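Local coordinates for protein cysteine protease-like virA (Shigella flexneri, PDB 3EB8) that promotes entry into epithelial cells and subsequent intra- and intercellular spreading as a secreted virulence effector of the EspG/VirA family, although its assigned protease activity is disputed, at residues Q238-T243 with E345-S350; I124-Y129 with S245-I250. All blocks are in the same frame, centred on the assembly; numbering follows the deposited sequence.

Contact 1 of 2, residues Q238-T243 with E345-S350; sequences QSLHIT and ESRQVS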
ATOM      1  N   GLN A 238     -12.726   1.078  -4.859  1.00 45.16           N
ATOM      2  CA  GLN A 238     -13.064   1.216  -3.437  1.00 45.45           C
ATOM      3  C   GLN A 238     -13.102  -0.105  -2.665  1.00 46.11           C
ATOM      4  O   GLN A 238     -12.860  -0.124  -1.465  1.00 50.36           O
ATOM      5  CB  GLN A 238     -14.391   1.949  -3.281  1.00 53.82           C
ATOM      6  CG  GLN A 238     -15.549   1.308  -4.040  1.00 67.41           C
ATOM      7  CD  GLN A 238     -16.868   2.046  -3.820  1.00 84.25           C
ATOM      8  OE1 GLN A 238     -17.352   2.772  -4.702  1.00 72.53           O
ATOM      9  NE2 GLN A 238     -17.446   1.878  -2.631  1.00 87.27           N
ATOM     10  N   SER A 239     -13.415  -1.202  -3.352  1.00 46.70           N
ATOM     11  CA  SER A 239     -13.505  -2.527  -2.715  1.00 47.43           C
ATOM     12  C   SER A 239     -12.353  -3.437  -3.127  1.00 47.32           C
ATOM     13  O   SER A 239     -12.415  -4.645  -2.969  1.00 48.06           O
ATOM     14  CB  SER A 239     -14.840  -3.190  -3.044  1.00 48.40           C
ATOM     15  OG  SER A 239     -15.899  -2.309  -2.754  1.00 65.12           O
ATOM     16  N   LEU A 240     -11.288  -2.841  -3.639  1.00 49.50           N
ATOM     17  CA  LEU A 240     -10.094  -3.590  -4.018  1.00 54.40           C
ATOM     18  C   LEU A 240      -9.664  -4.645  -2.981  1.00 54.89           C
ATOM     19  O   LEU A 240      -9.218  -5.718  -3.344  1.00 47.30           O
ATOM     20  CB  LEU A 240      -8.947  -2.618  -4.277  1.00 45.49           C
ATOM     21  CG  LEU A 240      -7.678  -3.241  -4.847  1.00 50.49           C
ATOM     22  CD1 LEU A 240      -7.910  -3.704  -6.263  1.00 45.31           C
ATOM     23  CD2 LEU A 240      -6.556  -2.226  -4.808  1.00 49.13           C
ATOM     24  N   HIS A 241      -9.805  -4.339  -1.699  1.00 49.41           N
ATOM     25  CA  HIS A 241      -9.260  -5.187  -0.635  1.00 53.81           C
ATOM     26  C   HIS A 241     -10.200  -6.266  -0.109  1.00 57.45           C
ATOM     27  O   HIS A 241      -9.776  -7.108   0.672  1.00 53.16           O
ATOM     28  CB  HIS A 241      -8.820  -4.338   0.568  1.00 50.68           C
ATOM     29  CG  HIS A 241      -9.931  -3.541   1.185  1.00 47.31           C
ATOM     30  ND1 HIS A 241     -10.371  -2.342   0.657  1.00 56.33           N
ATOM     31  CD2 HIS A 241     -10.712  -3.775   2.266  1.00 55.16           C
ATOM     32  CE1 HIS A 241     -11.360  -1.870   1.390  1.00 53.93           C
ATOM     33  NE2 HIS A 241     -11.586  -2.720   2.378  1.00 66.37           N
ATOM     34  N   ILE A 242     -11.471  -6.228  -0.460  1.00 49.12           N
ATOM     35  CA  ILE A 242     -12.367  -7.238   0.087  1.00 50.35           C
ATOM     36  C   ILE A 242     -12.172  -8.541  -0.681  1.00 56.46           C
ATOM     37  O   ILE A 242     -12.823  -8.758  -1.689  1.00 55.37           O
ATOM     38  CB  ILE A 242     -13.839  -6.798   0.028  1.00 59.71           C
ATOM     39  CG1 ILE A 242     -13.996  -5.395   0.598  1.00 51.09           C
ATOM     40  CG2 ILE A 242     -14.707  -7.758   0.817  1.00 67.90           C
ATOM     41  CD1 ILE A 242     -13.630  -5.305   2.041  1.00 55.15           C
ATOM     42  N   THR A 243     -11.267  -9.399  -0.217  1.00 51.32           N
ATOM     43  CA  THR A 243     -10.917 -10.586  -0.984  1.00 76.58           C
ATOM     44  C   THR A 243     -11.378 -11.877  -0.335  1.00 77.51           C
ATOM     45  O   THR A 243     -11.245 -12.945  -0.926  1.00 75.64           O
ATOM     46  CB  THR A 243      -9.389 -10.684  -1.248  1.00 58.78           C
ATOM     47  OG1 THR A 243      -8.687 -10.718  -0.004  1.00 54.50           O
ATOM     48  CG2 THR A 243      -8.906  -9.506  -2.079  1.00 49.89           C
ATOM     49  N   GLU A 345      -8.049 -13.855  -5.618  1.00 52.04           N
ATOM     50  CA  GLU A 345      -6.997 -14.824  -5.337  1.00 69.35           C
ATOM     51  C   GLU A 345      -5.592 -14.310  -5.630  1.00 61.27           C
ATOM     52  O   GLU A 345      -4.628 -14.769  -5.033  1.00 54.30           O
ATOM     53  CB  GLU A 345      -7.241 -16.126  -6.112  1.00 73.94           C
ATOM     54  CG  GLU A 345      -7.830 -15.912  -7.500  1.00105.76           C
ATOM     55  CD  GLU A 345      -8.477 -17.169  -8.079  1.00127.45           C
ATOM     56  OE1 GLU A 345      -7.744 -18.147  -8.354  1.00131.10           O
ATOM     57  OE2 GLU A 345      -9.717 -17.171  -8.270  1.00127.70           O
ATOM     58  N   SER A 346      -5.455 -13.376  -6.559  1.00 50.37           N
ATOM     59  CA  SER A 346      -4.118 -12.850  -6.841  1.00 66.65           C
ATOM     60  C   SER A 346      -3.783 -11.539  -6.132  1.00 58.17           C
ATOM     61  O   SER A 346      -2.703 -10.977  -6.339  1.00 57.83           O
ATOM     62  CB  SER A 346      -3.862 -12.743  -8.346  1.00 60.46           C
ATOM     63  OG  SER A 346      -5.065 -12.516  -9.043  1.00 71.75           O
ATOM     64  N   ARG A 347      -4.692 -11.060  -5.287  1.00 48.78           N
ATOM     65  CA  ARG A 347      -4.400  -9.873  -4.486  1.00 48.25           C
ATOM     66  C   ARG A 347      -3.989 -10.303  -3.100  1.00 52.60           C
ATOM     67  O   ARG A 347      -4.621 -11.171  -2.506  1.00 51.07           O
ATOM     68  CB  ARG A 347      -5.603  -8.939  -4.357  1.00 47.87           C
ATOM     69  CG  ARG A 347      -6.242  -8.503  -5.631  1.00 47.49           C
ATOM     70  CD  ARG A 347      -7.521  -7.806  -5.320  1.00 47.53           C
ATOM     71  NE  ARG A 347      -8.476  -8.045  -6.376  1.00 47.79           N
ATOM     72  CZ  ARG A 347      -9.788  -7.902  -6.249  1.00 50.74           C
ATOM     73  NH1 ARG A 347     -10.315  -7.501  -5.098  1.00 48.45           N
ATOM     74  NH2 ARG A 347     -10.573  -8.158  -7.283  1.00 48.55           N
ATOM     75  N   GLN A 348      -2.926  -9.705  -2.587  1.00 48.19           N
ATOM     76  CA  GLN A 348      -2.571  -9.917  -1.197  1.00 55.08           C
ATOM     77  C   GLN A 348      -2.920  -8.698  -0.355  1.00 48.16           C
ATOM     78  O   GLN A 348      -2.595  -7.553  -0.703  1.00 47.40           O
ATOM     79  CB  GLN A 348      -1.104 -10.248  -1.051  1.00 48.68           C
ATOM     80  CG  GLN A 348      -0.735 -10.682   0.338  1.00 62.73           C
ATOM     81  CD  GLN A 348       0.726 -11.041   0.420  1.00 77.06           C
ATOM     82  OE1 GLN A 348       1.588 -10.154   0.470  1.00 76.93           O
ATOM     83  NE2 GLN A 348       1.023 -12.349   0.413  1.00 61.98           N
ATOM     84  N   VAL A 349      -3.585  -8.969   0.753  1.00 48.72           N
ATOM     85  CA  VAL A 349      -4.121  -7.925   1.609  1.00 49.25           C
ATOM     86  C   VAL A 349      -3.445  -7.995   2.964  1.00 50.32           C
ATOM     87  O   VAL A 349      -3.243  -9.087   3.512  1.00 61.17           O
ATOM     88  CB  VAL A 349      -5.657  -8.062   1.729  1.00 55.29           C
ATOM     89  CG1 VAL A 349      -6.215  -7.131   2.791  1.00 48.66           C
ATOM     90  CG2 VAL A 349      -6.299  -7.782   0.380  1.00 48.48           C
ATOM     91  N   SER A 350      -3.062  -6.831   3.484  1.00 51.52           N
ATOM     92  CA  SER A 350      -2.370  -6.755   4.767  1.00 55.84           C
ATOM     93  C   SER A 350      -2.862  -5.549   5.555  1.00 60.89           C
ATOM     94  O   SER A 350      -3.349  -4.596   4.967  1.00 47.42           O
ATOM     95  CB  SER A 350      -0.874  -6.650   4.548  1.00 48.21           C
ATOM     96  OG  SER A 350      -0.578  -5.471   3.820  1.00 57.58           O
TER
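Arg347 leaves the backbone with CG anti to its carbonyl carbon (chi1 -54°), and a bend at chi3 (-147°) swings the guanidinium against the type I turn Ser239-Ile242. That turn is closed by Ile242 N bonding to Ser239 O at 3.1 Å, and the O of Leu240 accepts a hydrogen bond from Arg347 NH1 at 2.7 Å. The bond is short but bent, with an N-H...O angle of 135°; NH1 stands above the carbonyl plane, and the acceptor is itself tilted from the guanidinium plane. Arg347 CD lies 3.3 Å from the same Leu240 O, while Leu240 CD1 covers one face of the guanidinium. Thr243 crosses the arginine obliquely, its CG2 3.9 Å from Arg347 CD. Two residues on, in strand 348-356, Val349 CG2, anti to its carbonyl carbon, comes within 3.6 Å of His241 O. The same methyl meets Thr243 OG1 tip to tip at 3.8 Å. Arg347 NH2 has a second partner in Ile342 O, and Phe137 also touches the arginine side chain. The buried, probably charged guanidinium thus joins the turn 239-242, through Leu240 O, to the chain just after helix 335-341, through Ile342 O, and probably polarises the Leu240 carbonyl.

Contact 2 of 2, residues I124-Y129 with S245-I250; sequences IPNDDY and SSVEHI
Segment 124-129, an irregular loop leaving strand 121-123, runs against the first turns of helix 245-265 in the opposite chain direction: Ile124 CA lies 6.2 Å from Val247 CA, whereas Asp128 CA lies 6.8 Å from Ser245 CA. The helix is already regular here, with His249 N bonding to Ser245 O and Ile250 N to Ser246 O. At the Ile124 end the packing is apolar. Ile124 CG2, anti to the backbone N, packs 3.7 Å from Val247 CG2, the two side chains crossing at about a right angle. The same methyl also reaches Ile250 CG1, which Ile124 CD1, at the tip of the other branch, meets end-on at 3.8 Å. Between the two ends, Pro125 O sits 3.4 Å from Ser246 CB, and Asn126 OD1 touches Val247 CG2 at 3.5 Å. This amide oxygen finds its strong polar partner in Ser244 OG, which in turn bonds to Val247 N and so links the loop to the first helical turn. Asp128, with CG in the crowded position between N and carbonyl carbon (chi1 42°), accepts a 3.0 Å hydrogen bond at OD2 from Ser246 OG, using the syn lone pair. This places a carboxylate beside the helix N-terminus, where the helix dipole would be expected to stabilise its negative charge and perhaps lower its pKa.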
ATOM      1  N   ILE A 124      -3.333 -10.958   5.871  1.00 55.05           N
ATOM      2  CA  ILE A 124      -4.541 -11.682   6.225  1.00 55.98           C
ATOM      3  C   ILE A 124      -4.632 -12.899   5.315  1.00 57.24           C
ATOM      4  O   ILE A 124      -4.753 -12.756   4.100  1.00 57.66           O
ATOM      5  CB  ILE A 124      -5.792 -10.799   6.004  1.00 55.26           C
ATOM      6  CG1 ILE A 124      -5.634  -9.453   6.724  1.00 54.06           C
ATOM      7  CG2 ILE A 124      -7.038 -11.505   6.455  1.00 56.30           C
ATOM      8  CD1 ILE A 124      -5.168  -9.589   8.159  1.00 54.46           C
ATOM      9  N   PRO A 125      -4.534 -14.106   5.884  1.00 63.13           N
ATOM     10  CA  PRO A 125      -4.573 -15.312   5.046  1.00 71.44           C
ATOM     11  C   PRO A 125      -5.879 -15.433   4.254  1.00 78.00           C
ATOM     12  O   PRO A 125      -6.971 -15.347   4.823  1.00 79.32           O
ATOM     13  CB  PRO A 125      -4.455 -16.456   6.062  1.00 68.08           C
ATOM     14  CG  PRO A 125      -3.802 -15.848   7.252  1.00 71.03           C
ATOM     15  CD  PRO A 125      -4.307 -14.425   7.303  1.00 66.92           C
ATOM     16  N   ASN A 126      -5.743 -15.627   2.944  1.00 83.96           N
ATOM     17  CA  ASN A 126      -6.877 -15.709   2.030  1.00107.49           C
ATOM     18  C   ASN A 126      -7.012 -17.084   1.393  1.00104.70           C
ATOM     19  O   ASN A 126      -6.763 -17.242   0.194  1.00107.09           O
ATOM     20  CB  ASN A 126      -6.738 -14.664   0.913  1.00119.35           C
ATOM     21  CG  ASN A 126      -7.093 -13.256   1.372  1.00111.84           C
ATOM     22  OD1 ASN A 126      -7.846 -13.078   2.331  1.00 96.72           O
ATOM     23  ND2 ASN A 126      -6.554 -12.248   0.677  1.00106.78           N
ATOM     24  N   ASP A 127      -7.403 -18.072   2.191  1.00 99.41           N
ATOM     25  CA  ASP A 127      -7.626 -19.424   1.688  1.00102.94           C
ATOM     26  C   ASP A 127      -9.037 -19.502   1.128  1.00108.33           C
ATOM     27  O   ASP A 127      -9.297 -20.180   0.131  1.00109.96           O
ATOM     28  CB  ASP A 127      -7.481 -20.443   2.818  1.00101.73           C
ATOM     29  CG  ASP A 127      -6.651 -19.919   3.963  1.00114.21           C
ATOM     30  OD1 ASP A 127      -5.616 -19.276   3.692  1.00118.62           O
ATOM     31  OD2 ASP A 127      -7.037 -20.139   5.131  1.00117.67           O
ATOM     32  N   ASP A 128      -9.949 -18.803   1.792  1.00102.65           N
ATOM     33  CA  ASP A 128     -11.332 -18.741   1.364  1.00 94.71           C
ATOM     34  C   ASP A 128     -11.570 -17.451   0.593  1.00 87.21           C
ATOM     35  O   ASP A 128     -12.397 -16.626   0.992  1.00 90.46           O
ATOM     36  CB  ASP A 128     -12.257 -18.810   2.579  1.00103.98           C
ATOM     37  CG  ASP A 128     -11.752 -17.967   3.746  1.00107.82           C
ATOM     38  OD1 ASP A 128     -11.411 -18.560   4.795  1.00111.05           O
ATOM     39  OD2 ASP A 128     -11.687 -16.720   3.611  1.00 93.21           O
ATOM     40  N   TYR A 129     -10.839 -17.279  -0.506  1.00 69.74           N
ATOM     41  CA  TYR A 129     -10.947 -16.071  -1.319  1.00 70.08           C
ATOM     42  C   TYR A 129     -12.216 -16.110  -2.153  1.00 64.75           C
ATOM     43  O   TYR A 129     -12.679 -17.173  -2.546  1.00 66.04           O
ATOM     44  CB  TYR A 129      -9.721 -15.906  -2.218  1.00 61.49           C
ATOM     45  CG  TYR A 129      -9.501 -17.085  -3.109  1.00 74.28           C
ATOM     46  CD1 TYR A 129     -10.168 -17.195  -4.330  1.00 79.24           C
ATOM     47  CD2 TYR A 129      -8.648 -18.117  -2.729  1.00 84.07           C
ATOM     48  CE1 TYR A 129      -9.979 -18.299  -5.157  1.00 72.23           C
ATOM     49  CE2 TYR A 129      -8.452 -19.226  -3.550  1.00 73.83           C
ATOM     50  CZ  TYR A 129      -9.121 -19.306  -4.756  1.00 76.43           C
ATOM     51  OH  TYR A 129      -8.929 -20.398  -5.563  1.00 92.98           O
ATOM     52  N   SER A 245     -13.758 -13.749   3.343  1.00 57.55           N
ATOM     53  CA  SER A 245     -14.445 -13.704   4.624  1.00 58.33           C
ATOM     54  C   SER A 245     -13.455 -13.335   5.725  1.00 61.80           C
ATOM     55  O   SER A 245     -13.812 -12.635   6.676  1.00 61.58           O
ATOM     56  CB  SER A 245     -15.063 -15.067   4.920  1.00 60.30           C
ATOM     57  OG  SER A 245     -15.626 -15.609   3.744  1.00100.37           O
ATOM     58  N   SER A 246     -12.212 -13.802   5.581  1.00 58.55           N
ATOM     59  CA  SER A 246     -11.166 -13.564   6.578  1.00 56.73           C
ATOM     60  C   SER A 246     -10.815 -12.091   6.677  1.00 58.86           C
ATOM     61  O   SER A 246     -10.636 -11.564   7.771  1.00 56.05           O
ATOM     62  CB  SER A 246      -9.915 -14.379   6.262  1.00 64.64           C
ATOM     63  OG  SER A 246     -10.253 -15.729   6.034  1.00 63.60           O
ATOM     64  N   VAL A 247     -10.712 -11.431   5.530  1.00 54.22           N
ATOM     65  CA  VAL A 247     -10.474  -9.992   5.507  1.00 52.89           C
ATOM     66  C   VAL A 247     -11.687  -9.262   6.082  1.00 53.04           C
ATOM     67  O   VAL A 247     -11.553  -8.335   6.891  1.00 52.46           O
ATOM     68  CB  VAL A 247     -10.214  -9.487   4.069  1.00 58.70           C
ATOM     69  CG1 VAL A 247     -10.329  -7.973   3.995  1.00 50.88           C
ATOM     70  CG2 VAL A 247      -8.840  -9.932   3.586  1.00 51.62           C
ATOM     71  N   GLU A 248     -12.873  -9.688   5.665  1.00 53.89           N
ATOM     72  CA  GLU A 248     -14.090  -9.143   6.235  1.00 59.64           C
ATOM     73  C   GLU A 248     -14.056  -9.202   7.760  1.00 59.16           C
ATOM     74  O   GLU A 248     -14.435  -8.247   8.430  1.00 59.14           O
ATOM     75  CB  GLU A 248     -15.310  -9.902   5.710  1.00 55.56           C
ATOM     76  CG  GLU A 248     -15.722  -9.477   4.312  1.00 55.09           C
ATOM     77  CD  GLU A 248     -17.021 -10.123   3.853  1.00 71.93           C
ATOM     78  OE1 GLU A 248     -17.420 -11.161   4.435  1.00 80.16           O
ATOM     79  OE2 GLU A 248     -17.637  -9.592   2.904  1.00 65.96           O
ATOM     80  N   HIS A 249     -13.594 -10.328   8.298  1.00 55.59           N
ATOM     81  CA  HIS A 249     -13.626 -10.540   9.726  1.00 56.22           C
ATOM     82  C   HIS A 249     -12.634  -9.596  10.407  1.00 60.06           C
ATOM     83  O   HIS A 249     -12.997  -8.853  11.324  1.00 54.84           O
ATOM     84  CB  HIS A 249     -13.358 -12.012  10.055  1.00 57.55           C
ATOM     85  CG  HIS A 249     -13.611 -12.365  11.483  1.00 86.07           C
ATOM     86  ND1 HIS A 249     -12.598 -12.696  12.359  1.00 92.08           N
ATOM     87  CD2 HIS A 249     -14.763 -12.440  12.192  1.00 97.57           C
ATOM     88  CE1 HIS A 249     -13.117 -12.962  13.546  1.00102.84           C
ATOM     89  NE2 HIS A 249     -14.427 -12.814  13.472  1.00105.76           N
ATOM     90  N   ILE A 250     -11.393  -9.598   9.946  1.00 54.26           N
ATOM     91  CA  ILE A 250     -10.415  -8.698  10.526  1.00 53.26           C
ATOM     92  C   ILE A 250     -10.916  -7.256  10.421  1.00 54.64           C
ATOM     93  O   ILE A 250     -10.842  -6.484  11.369  1.00 52.00           O
ATOM     94  CB  ILE A 250      -9.034  -8.799   9.839  1.00 56.43           C
ATOM     95  CG1 ILE A 250      -8.616 -10.262   9.694  1.00 73.58           C
ATOM     96  CG2 ILE A 250      -8.000  -8.020  10.630  1.00 59.06           C
ATOM     97  CD1 ILE A 250      -8.908 -11.102  10.920  1.00 86.59           C
TER

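Overall arrangement
Both contacts join the loop and helix start of 238-250, part of the tubulin-binding region, to other parts of the chain: to strand 348-356 and the residues before it in contact 1, and to the loop after strand 121-123 in contact 2. Their centres lie 9 Å apart. They share a seam: Val349 O of contact 1 probably accepts a hydrogen bond from Ile124 N of contact 2 at 3.0 Å, as strands 121-123 and 348-356 pair antiparallel. Contact 1, about 11 Å from the chain centre, combines one bond from a buried arginine to a carbonyl with packing by Val349 and Thr243. Contact 2, about 18 Å out, grades from aliphatic packing at buried Ile124 and Val247 to a carboxylate-hydroxyl bond at the exposed Asp128.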